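Local coordinates for protein globin (Geobacter sulfurreducens, PDB 2W31) that binds heme b through two axial histidines and, as the globin domain of a membrane-anchored globin-coupled sensor, probably responds to oxygen, at residues N31-A36 with T65-F70; L44-T49 with A100-V105; V109-T114 with I138-L143. One frame throughout, in Å; residues are numbered along the deposited sequence. Where two conformers were deposited one is given.

Contact 1: N31-A36 with T65-F70; sequences NKERLA and THQDWF. With HEM (protoporphyrin IX containing Fe), chain C.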
# COMPACT_ATOMS: atom_id res chain seq x y z
N ASN A 31 18.61 -10.26 4.53
CA ASN A 31 17.80 -9.57 5.53
C ASN A 31 16.55 -10.31 6.02
O ASN A 31 15.75 -9.76 6.79
CB ASN A 31 17.38 -8.20 4.99
CG ASN A 31 18.52 -7.22 5.00
OD1 ASN A 31 19.20 -7.02 4.00
ND2 ASN A 31 18.76 -6.60 6.16
N LYS A 32 16.37 -11.56 5.58
CA LYS A 32 15.14 -12.28 5.81
C LYS A 32 14.83 -12.48 7.30
O LYS A 32 13.68 -12.34 7.72
CB LYS A 32 15.13 -13.61 5.03
CG LYS A 32 16.03 -14.73 5.54
CD LYS A 32 15.96 -15.90 4.53
CE LYS A 32 16.54 -17.20 5.09
NZ LYS A 32 18.00 -17.07 5.25
N GLU A 33 15.86 -12.79 8.09
CA GLU A 33 15.65 -13.00 9.54
C GLU A 33 15.32 -11.69 10.29
O GLU A 33 14.50 -11.69 11.22
CB GLU A 33 16.85 -13.72 10.19
CG GLU A 33 17.06 -15.14 9.67
CD GLU A 33 18.01 -15.20 8.48
OE1 GLU A 33 18.49 -14.15 7.99
OE2 GLU A 33 18.30 -16.33 8.02
N ARG A 34 16.00 -10.60 9.90
CA ARG A 34 15.73 -9.27 10.44
C ARG A 34 14.27 -8.89 10.18
O ARG A 34 13.54 -8.45 11.10
CB ARG A 34 16.65 -8.23 9.79
CG ARG A 34 17.80 -7.73 10.64
CD ARG A 34 18.48 -6.51 10.02
NE ARG A 34 17.66 -5.32 10.20
CZ ARG A 34 17.20 -4.53 9.23
NH1 ARG A 34 17.49 -4.74 7.95
NH2 ARG A 34 16.44 -3.49 9.55
N LEU A 35 13.83 -9.10 8.92
CA LEU A 35 12.43 -8.89 8.52
C LEU A 35 11.50 -9.76 9.38
O LEU A 35 10.55 -9.26 9.97
CB LEU A 35 12.22 -9.16 7.01
CG LEU A 35 10.81 -8.94 6.41
CD1 LEU A 35 9.93 -10.18 6.61
CD2 LEU A 35 10.11 -7.69 6.97
N ALA A 36 11.81 -11.06 9.49
CA ALA A 36 10.97 -11.98 10.25
C ALA A 36 10.85 -11.59 11.72
O ALA A 36 9.76 -11.66 12.29
CB ALA A 36 11.48 -13.43 10.13
N THR A 65 7.04 -19.23 8.29
CA THR A 65 6.05 -19.16 7.23
C THR A 65 5.98 -17.76 6.58
O THR A 65 5.94 -17.63 5.34
CB THR A 65 4.67 -19.54 7.78
OG1 THR A 65 4.68 -20.93 8.11
CG2 THR A 65 3.57 -19.31 6.77
N HIS A 66 5.99 -16.72 7.41
CA HIS A 66 5.93 -15.36 6.87
C HIS A 66 7.29 -14.92 6.30
O HIS A 66 7.34 -14.18 5.28
CB HIS A 66 5.38 -14.42 7.94
CG HIS A 66 3.96 -14.70 8.27
ND1 HIS A 66 3.58 -15.66 9.19
CD2 HIS A 66 2.81 -14.21 7.75
CE1 HIS A 66 2.26 -15.73 9.22
NE2 HIS A 66 1.77 -14.82 8.40
N GLN A 67 8.39 -15.45 6.87
CA GLN A 67 9.73 -15.19 6.31
C GLN A 67 9.81 -15.73 4.86
O GLN A 67 10.31 -15.05 3.94
CB GLN A 67 10.81 -15.86 7.19
CG GLN A 67 12.22 -15.49 6.77
CD GLN A 67 13.23 -16.17 7.64
OE1 GLN A 67 13.54 -15.68 8.73
NE2 GLN A 67 13.72 -17.32 7.19
N ASP A 68 9.27 -16.92 4.66
CA ASP A 68 9.31 -17.58 3.34
C ASP A 68 8.51 -16.79 2.32
O ASP A 68 8.95 -16.61 1.18
CB ASP A 68 8.79 -19.03 3.39
CG ASP A 68 9.70 -20.01 4.13
OD1 ASP A 68 10.92 -19.75 4.34
OD2 ASP A 68 9.16 -21.09 4.49
N TRP A 69 7.33 -16.28 2.73
CA TRP A 69 6.51 -15.45 1.84
C TRP A 69 7.30 -14.18 1.39
O TRP A 69 7.28 -13.80 0.19
CB TRP A 69 5.18 -15.04 2.52
CG TRP A 69 4.52 -13.87 1.76
CD1 TRP A 69 3.74 -13.94 0.65
CD2 TRP A 69 4.70 -12.46 2.05
NE1 TRP A 69 3.41 -12.64 0.21
CE2 TRP A 69 3.98 -11.74 1.07
CE3 TRP A 69 5.38 -11.76 3.07
CZ2 TRP A 69 3.92 -10.33 1.08
CZ3 TRP A 69 5.33 -10.37 3.08
CH2 TRP A 69 4.60 -9.67 2.08
N PHE A 70 7.99 -13.56 2.34
CA PHE A 70 8.80 -12.38 2.03
C PHE A 70 9.84 -12.66 0.93
O PHE A 70 9.98 -11.93 -0.06
CB PHE A 70 9.43 -11.83 3.31
CG PHE A 70 10.42 -10.72 3.09
CD1 PHE A 70 9.99 -9.41 2.77
CD2 PHE A 70 11.80 -10.96 3.20
CE1 PHE A 70 10.91 -8.39 2.57
CE2 PHE A 70 12.72 -9.93 3.04
CZ PHE A 70 12.28 -8.64 2.70
CHA HEM C . -0.66 -18.03 7.36
CHB HEM C . 1.35 -14.58 4.66
CHC HEM C . -0.39 -11.29 7.77
CHD HEM C . -1.17 -14.81 10.98
C1A HEM C . 0.02 -17.39 6.35
C2A HEM C . 0.62 -18.03 5.19
C3A HEM C . 1.20 -17.08 4.44
C4A HEM C . 0.96 -15.81 5.13
CMA HEM C . 1.96 -17.23 3.11
CAA HEM C . 0.56 -19.56 4.87
CBA HEM C . -0.86 -19.76 4.34
CGA HEM C . -1.07 -21.06 3.59
O1A HEM C . -0.54 -21.23 2.46
O2A HEM C . -1.81 -21.93 4.13
C1B HEM C . 0.92 -13.37 5.20
C2B HEM C . 1.05 -12.06 4.59
C3B HEM C . 0.58 -11.14 5.44
C4B HEM C . 0.17 -11.85 6.65
CMB HEM C . 1.64 -11.86 3.17
CAB HEM C . 0.50 -9.63 5.28
CBB HEM C . 1.51 -8.92 4.73
C1C HEM C . -0.67 -11.94 8.94
C2C HEM C . -1.00 -11.33 10.21
C3C HEM C . -1.18 -12.30 11.10
C4C HEM C . -1.00 -13.57 10.42
CMC HEM C . -1.10 -9.83 10.48
CAC HEM C . -1.55 -12.11 12.59
CBC HEM C . -0.87 -12.64 13.60
C1D HEM C . -1.24 -15.98 10.27
C2D HEM C . -1.75 -17.26 10.80
C3D HEM C . -1.60 -18.27 9.68
C4D HEM C . -0.99 -17.51 8.58
CMD HEM C . -2.34 -17.49 12.18
CAD HEM C . -1.96 -19.78 9.68
CBD HEM C . -3.45 -20.02 9.51
CGD HEM C . -3.73 -21.46 9.88
O1D HEM C . -3.47 -21.87 11.04
O2D HEM C . -4.22 -22.20 9.00
NA HEM C . 0.25 -16.03 6.30
NB HEM C . 0.38 -13.21 6.44
NC HEM C . -0.67 -13.32 9.09
ND HEM C . -0.81 -16.20 8.98
FE HEM C . -0.20 -14.67 7.71
O HOH W 1 16.38 -18.70 8.38
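Glu-33 OE2 is gripped by two groups, and one of them leads across to Gln-67. Lys-32 NZ makes a salt bridge to Glu-33 OE2 at 2.9 Å, meeting the carboxylate from 42° above its plane. A water donates to Glu-33 OE2 at 3.1 Å. The same water accepts from Gln-67 NE2 at 3.2 Å and so joins the two helices. No direct hydrogen bond crosses the contact. Gln-67 leaves its helix with CG anti to the backbone N (chi1 -173°), and its chain then runs extended to the other segment. There Lys-32 CE lies 3.5 Å from Gln-67 NE2, and Ala-36 CB lies 3.4 Å from Gln-67 OE1. Deeper in, Leu-35 packs on Phe-70. Leu-35 CG sits 3.6 Å above the centre of the Phe-70 ring, 6° off its normal, a CH-pi contact over the face. On the heme side of helix 62-72, His-66 NE2 binds the iron at 2.1 Å, and His-93 is the second axial ligand. The heme methyl CMB lies over the centre of the Trp-69 ring. This is the packing of helices B and E in the globin fold, here with bis-histidyl heme coordination.

Contact 2: L44-T49 with A100-V105; sequences LGIPET and AHYVNV. With HEM (protoporphyrin IX containing Fe), chain C.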
# COMPACT_ATOMS: atom_id res chain seq x y z
N LEU A 44 3.31 -9.07 17.91
CA LEU A 44 3.31 -9.43 19.34
C LEU A 44 2.98 -8.21 20.17
O LEU A 44 2.60 -8.31 21.35
CB LEU A 44 4.69 -9.99 19.75
CG LEU A 44 5.06 -11.44 19.34
CD1 LEU A 44 6.50 -11.80 19.73
CD2 LEU A 44 4.09 -12.45 19.94
N GLY A 45 3.15 -7.04 19.56
CA GLY A 45 2.90 -5.76 20.21
C GLY A 45 1.47 -5.25 20.13
O GLY A 45 1.13 -4.28 20.79
N ILE A 46 0.64 -5.89 19.31
CA ILE A 46 -0.77 -5.57 19.22
C ILE A 46 -1.55 -6.75 19.83
O ILE A 46 -1.53 -7.84 19.28
CB ILE A 46 -1.25 -5.37 17.74
CG1 ILE A 46 -0.51 -4.20 17.05
CG2 ILE A 46 -2.75 -5.13 17.69
CD1 ILE A 46 -0.69 -4.15 15.53
N PRO A 47 -2.27 -6.52 20.95
CA PRO A 47 -3.03 -7.63 21.57
C PRO A 47 -3.88 -8.51 20.62
O PRO A 47 -3.86 -9.73 20.71
CB PRO A 47 -3.92 -6.91 22.62
CG PRO A 47 -3.13 -5.68 22.99
CD PRO A 47 -2.41 -5.26 21.72
N GLU A 48 -4.62 -7.91 19.70
CA GLU A 48 -5.46 -8.67 18.77
C GLU A 48 -4.72 -9.66 17.81
O GLU A 48 -5.15 -10.80 17.57
CB GLU A 48 -6.34 -7.72 17.98
CG GLU A 48 -7.38 -6.95 18.80
CD GLU A 48 -6.86 -5.63 19.40
OE1 GLU A 48 -5.63 -5.43 19.56
OE2 GLU A 48 -7.71 -4.76 19.72
N THR A 49 -3.60 -9.23 17.25
CA THR A 49 -2.77 -10.13 16.44
C THR A 49 -1.92 -11.02 17.38
O THR A 49 -1.64 -12.15 17.02
CB THR A 49 -1.85 -9.37 15.49
OG1 THR A 49 -1.18 -8.31 16.19
CG2 THR A 49 -2.68 -8.79 14.36
N ALA A 100 -9.26 -8.40 8.19
CA ALA A 100 -8.47 -7.93 7.03
C ALA A 100 -7.64 -6.68 7.39
O ALA A 100 -6.55 -6.45 6.82
CB ALA A 100 -9.39 -7.59 5.87
N HIS A 101 -8.15 -5.81 8.27
CA HIS A 101 -7.38 -4.61 8.72
C HIS A 101 -5.94 -4.96 9.09
O HIS A 101 -5.02 -4.20 8.79
CB HIS A 101 -8.10 -3.95 9.91
CG HIS A 101 -7.25 -3.05 10.77
ND1 HIS A 101 -6.65 -1.86 10.33
CD2 HIS A 101 -6.93 -3.16 12.08
CE1 HIS A 101 -6.02 -1.30 11.36
NE2 HIS A 101 -6.15 -2.09 12.42
N TYR A 102 -5.73 -6.11 9.74
CA TYR A 102 -4.38 -6.47 10.20
C TYR A 102 -3.48 -6.91 9.05
O TYR A 102 -2.25 -6.77 9.15
CB TYR A 102 -4.43 -7.51 11.32
CG TYR A 102 -5.13 -6.92 12.53
CD1 TYR A 102 -4.53 -5.89 13.29
CD2 TYR A 102 -6.43 -7.34 12.88
CE1 TYR A 102 -5.18 -5.31 14.37
CE2 TYR A 102 -7.10 -6.76 13.98
CZ TYR A 102 -6.47 -5.74 14.71
OH TYR A 102 -7.12 -5.13 15.81
N VAL A 103 -4.08 -7.38 7.94
CA VAL A 103 -3.31 -7.65 6.72
C VAL A 103 -2.77 -6.32 6.16
O VAL A 103 -1.58 -6.21 5.80
CB VAL A 103 -4.13 -8.47 5.65
CG1 VAL A 103 -3.35 -8.63 4.33
CG2 VAL A 103 -4.46 -9.87 6.20
N ASN A 104 -3.65 -5.31 6.08
CA ASN A 104 -3.15 -3.99 5.67
C ASN A 104 -2.06 -3.46 6.61
O ASN A 104 -1.03 -2.89 6.15
CB ASN A 104 -4.29 -2.98 5.57
CG ASN A 104 -5.27 -3.28 4.40
OD1 ASN A 104 -5.29 -2.60 3.33
ND2 ASN A 104 -6.15 -4.23 4.64
N VAL A 105 -2.26 -3.64 7.91
CA VAL A 105 -1.28 -3.21 8.90
C VAL A 105 0.06 -3.91 8.70
O VAL A 105 1.11 -3.26 8.69
CB VAL A 105 -1.78 -3.49 10.34
CG1 VAL A 105 -0.65 -3.28 11.34
CG2 VAL A 105 -2.96 -2.60 10.67
CHA HEM C . -0.66 -18.03 7.36
CHB HEM C . 1.35 -14.58 4.66
CHC HEM C . -0.39 -11.29 7.77
CHD HEM C . -1.17 -14.81 10.98
C1A HEM C . 0.02 -17.39 6.35
C2A HEM C . 0.62 -18.03 5.19
C3A HEM C . 1.20 -17.08 4.44
C4A HEM C . 0.96 -15.81 5.13
CMA HEM C . 1.96 -17.23 3.11
CAA HEM C . 0.56 -19.56 4.87
CBA HEM C . -0.86 -19.76 4.34
CGA HEM C . -1.07 -21.06 3.59
O1A HEM C . -0.54 -21.23 2.46
O2A HEM C . -1.81 -21.93 4.13
C1B HEM C . 0.92 -13.37 5.20
C2B HEM C . 1.05 -12.06 4.59
C3B HEM C . 0.58 -11.14 5.44
C4B HEM C . 0.17 -11.85 6.65
CMB HEM C . 1.64 -11.86 3.17
CAB HEM C . 0.50 -9.63 5.28
CBB HEM C . 1.51 -8.92 4.73
C1C HEM C . -0.67 -11.94 8.94
C2C HEM C . -1.00 -11.33 10.21
C3C HEM C . -1.18 -12.30 11.10
C4C HEM C . -1.00 -13.57 10.42
CMC HEM C . -1.10 -9.83 10.48
CAC HEM C . -1.55 -12.11 12.59
CBC HEM C . -0.87 -12.64 13.60
C1D HEM C . -1.24 -15.98 10.27
C2D HEM C . -1.75 -17.26 10.80
C3D HEM C . -1.60 -18.27 9.68
C4D HEM C . -0.99 -17.51 8.58
CMD HEM C . -2.34 -17.49 12.18
CAD HEM C . -1.96 -19.78 9.68
CBD HEM C . -3.45 -20.02 9.51
CGD HEM C . -3.73 -21.46 9.88
O1D HEM C . -3.47 -21.87 11.04
O2D HEM C . -4.22 -22.20 9.00
NA HEM C . 0.25 -16.03 6.30
NB HEM C . 0.38 -13.21 6.44
NC HEM C . -0.67 -13.32 9.09
ND HEM C . -0.81 -16.20 8.98
FE HEM C . -0.20 -14.67 7.71
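The heme pocket of this globin domain is bordered here by the short helix 47-50 and residues 100-105 of helix 100-121, where Thr-49 and Tyr-102 meet beside the porphyrin. In globin terms these are the C helix and the G helix. Tyr-102 carries the contact. Its CG is anti to the carbonyl carbon (chi1 -63°), and the ring lies against 44-49. Three side chains approach the ring obliquely. Thr-49 CG2 lies 3.6 Å from Tyr-102 CG and equally near CD1. Ile-46 CG2 is 4.1 Å from Tyr-102 CE1. At the phenol end, Glu-48 CB comes within 3.5 Å of Tyr-102 OH. The Glu-48 carboxylate oxygens are each 4.0 Å from Tyr-102 OH, and no hydrogen bond joins them. Ile-46 CD1 also touches Val-105 CG1 at 4.3 Å, one turn along the helix from Tyr-102. The hydroxyl of Thr-49 turns from the ring and bonds to Leu-43 O, while its methyl does the packing. Both segments face the heme with backbone oxygens: Tyr-102 O is 3.5 Å from the methyl CMC, and Thr-49 O is 3.5 Å from the vinyl carbon CBC. His-10 of the second subunit meets the Tyr-102 ring, and it also bonds to His-101. Between the two segments the Tyr-102 ring and hydroxyl are held by van der Waals contact alone, with no directional bond.

Contact 3: V109-T114 with I138-L143; sequences VVRQFT and ILDINL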
# COMPACT_ATOMS: atom_id res chain seq x y z
N VAL A 109 4.20 -2.70 7.53
CA VAL A 109 5.46 -3.08 8.16
C VAL A 109 6.49 -3.57 7.11
O VAL A 109 7.65 -3.17 7.10
CB VAL A 109 5.24 -4.17 9.24
CG1 VAL A 109 6.62 -4.59 9.87
CG2 VAL A 109 4.27 -3.68 10.29
N VAL A 110 6.04 -4.47 6.23
CA VAL A 110 6.93 -5.00 5.19
C VAL A 110 7.39 -3.88 4.24
O VAL A 110 8.56 -3.81 3.82
CB VAL A 110 6.22 -6.13 4.42
CG1 VAL A 110 7.05 -6.68 3.29
CG2 VAL A 110 5.81 -7.25 5.40
N ARG A 111 6.46 -3.00 3.89
CA ARG A 111 6.76 -1.94 2.95
C ARG A 111 7.86 -1.00 3.53
O ARG A 111 8.82 -0.67 2.86
CB ARG A 111 5.47 -1.16 2.71
CG ARG A 111 5.53 -0.22 1.64
CD ARG A 111 4.24 0.68 1.71
NE ARG A 111 2.95 -0.03 1.71
CZ ARG A 111 2.41 -0.60 0.62
NH1 ARG A 111 3.07 -0.64 -0.51
NH2 ARG A 111 1.22 -1.19 0.65
N GLN A 112 7.73 -0.61 4.81
CA GLN A 112 8.69 0.35 5.38
C GLN A 112 10.05 -0.34 5.46
O GLN A 112 11.08 0.28 5.18
CB GLN A 112 8.23 0.78 6.78
CG GLN A 112 6.78 1.34 6.82
CD GLN A 112 6.65 2.81 6.45
OE1 GLN A 112 7.49 3.36 5.71
NE2 GLN A 112 5.58 3.46 6.94
N PHE A 113 10.04 -1.62 5.84
CA PHE A 113 11.30 -2.35 6.01
C PHE A 113 12.04 -2.46 4.67
O PHE A 113 13.28 -2.22 4.59
CB PHE A 113 10.99 -3.76 6.53
CG PHE A 113 12.23 -4.63 6.78
CD1 PHE A 113 12.88 -4.65 8.02
CD2 PHE A 113 12.73 -5.43 5.74
CE1 PHE A 113 14.02 -5.43 8.22
CE2 PHE A 113 13.87 -6.25 5.95
CZ PHE A 113 14.51 -6.22 7.18
N THR A 114 11.30 -2.83 3.62
CA THR A 114 11.92 -3.06 2.31
C THR A 114 12.39 -1.77 1.67
O THR A 114 13.48 -1.72 1.07
CB THR A 114 10.95 -3.81 1.41
OG1 THR A 114 10.52 -4.98 2.10
CG2 THR A 114 11.63 -4.25 0.12
N ILE A 138 4.82 -4.92 -6.48
CA ILE A 138 4.58 -6.30 -6.03
C ILE A 138 3.88 -6.35 -4.66
O ILE A 138 2.99 -7.19 -4.45
CB ILE A 138 5.87 -7.17 -6.11
CG1 ILE A 138 5.49 -8.66 -6.12
CG2 ILE A 138 6.91 -6.88 -4.99
CD1 ILE A 138 4.68 -9.07 -7.33
N LEU A 139 4.25 -5.45 -3.76
CA LEU A 139 3.56 -5.42 -2.43
C LEU A 139 2.09 -5.06 -2.65
O LEU A 139 1.19 -5.68 -2.04
CB LEU A 139 4.21 -4.43 -1.46
CG LEU A 139 5.64 -4.79 -1.08
CD1 LEU A 139 6.20 -3.69 -0.20
CD2 LEU A 139 5.66 -6.11 -0.38
N ASP A 140 1.82 -4.04 -3.48
CA ASP A 140 0.42 -3.62 -3.73
C ASP A 140 -0.39 -4.72 -4.42
O ASP A 140 -1.57 -4.90 -4.10
CB ASP A 140 0.35 -2.27 -4.46
CG ASP A 140 0.65 -1.08 -3.53
OD1 ASP A 140 0.86 -1.29 -2.31
OD2 ASP A 140 0.68 0.05 -4.06
N ILE A 141 0.23 -5.45 -5.35
CA ILE A 141 -0.43 -6.60 -5.98
C ILE A 141 -0.76 -7.67 -4.94
O ILE A 141 -1.90 -8.17 -4.90
CB ILE A 141 0.42 -7.17 -7.14
CG1 ILE A 141 0.43 -6.18 -8.31
CG2 ILE A 141 -0.06 -8.61 -7.56
CD1 ILE A 141 1.49 -6.42 -9.42
N ASN A 142 0.19 -7.97 -4.05
CA ASN A 142 -0.06 -8.95 -2.98
C ASN A 142 -1.24 -8.54 -2.10
O ASN A 142 -2.15 -9.32 -1.81
CB ASN A 142 1.21 -9.18 -2.15
CG ASN A 142 2.13 -10.23 -2.77
OD1 ASN A 142 2.31 -11.32 -2.19
ND2 ASN A 142 2.69 -9.94 -3.94
N LEU A 143 -1.23 -7.28 -1.66
CA LEU A 143 -2.29 -6.78 -0.79
C LEU A 143 -3.65 -6.77 -1.51
O LEU A 143 -4.70 -7.09 -0.92
CB LEU A 143 -1.91 -5.34 -0.35
CG LEU A 143 -2.93 -4.64 0.57
CD1 LEU A 143 -3.18 -5.41 1.86
CD2 LEU A 143 -2.42 -3.22 0.88
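Arg-111 passes Leu-139 on its way to Asp-140. Its CB lies 3.9 Å from Leu-139 CD1. Arg-111 CG follows at 4.0 Å from the same methyl. The two side chains lie alongside each other and point opposite ways, and Leu-139 CD1 comes even nearer to the backbone, at 3.6 Å from Arg-111 CA. The chain then bends at chi3 (-55°), which sets the position of NE. Arg-111 NE makes a salt bridge to Asp-140 OD2 of the second subunit. Beyond CZ the guanidinium turns to Asp-140 of its own chain. Arg-111 NH1 donates to Asp-140 OD1 at 2.9 Å, and Arg-111 NH2 donates to that same oxygen at 3.0 Å. Both bonds are clearly bent, and the guanidinium and carboxylate planes stand 63° apart. The helices concerned are G (100-121) and H (125-151) of the globin fold. The two segments run nearly antiparallel, at 171°. Both also touch the second subunit, consistent with the G/H four-helix bundle through which globin-coupled sensors dimerise. Arg-111 NH1 has a further salt bridge to Glu-136 of its own chain. Asp-140 OD2 is held by Arg-111 NE and Asn-108 ND2, both of the second subunit. The buried charges are thus shared across the dimer interface, which would probably favour the ionised form of Asp-140. Leu-143 CD2 lies at the guanidinium edge, 4.2 Å from Arg-111 NH2. Leu-143 itself packs on Leu-143 of the second subunit. Next to Arg-111 in the helix, Val-110 CG1 touches Leu-139 CD2 at 4.0 Å, and Val-110 also packs on Trp-69 and Phe-70.

Overall arrangement
Contacts 1 and 2 both border the heme but do not touch each other. Their centres are about 17 Å apart and their nearest atoms about 8 Å. Contact 1 supplies the axial ligand His-66, while contact 2 lies beside the methyl CMC and the vinyl carbon CBC. Contact 3 touches contact 1, with centres about 12 Å apart. The two are probably joined by a hydrogen bond from Trp-69 NE1 to Asn-142 OD1 at 2.9 Å, and Phe-113 packs on Leu-35. In contact 3 the Val-110 side chain is about 5 Å from the heme. Contacts 2 and 3 share helix 100-121, with centres about 15 Å apart. Both reach the second subunit, so this helix connects the heme surroundings with the dimer interface.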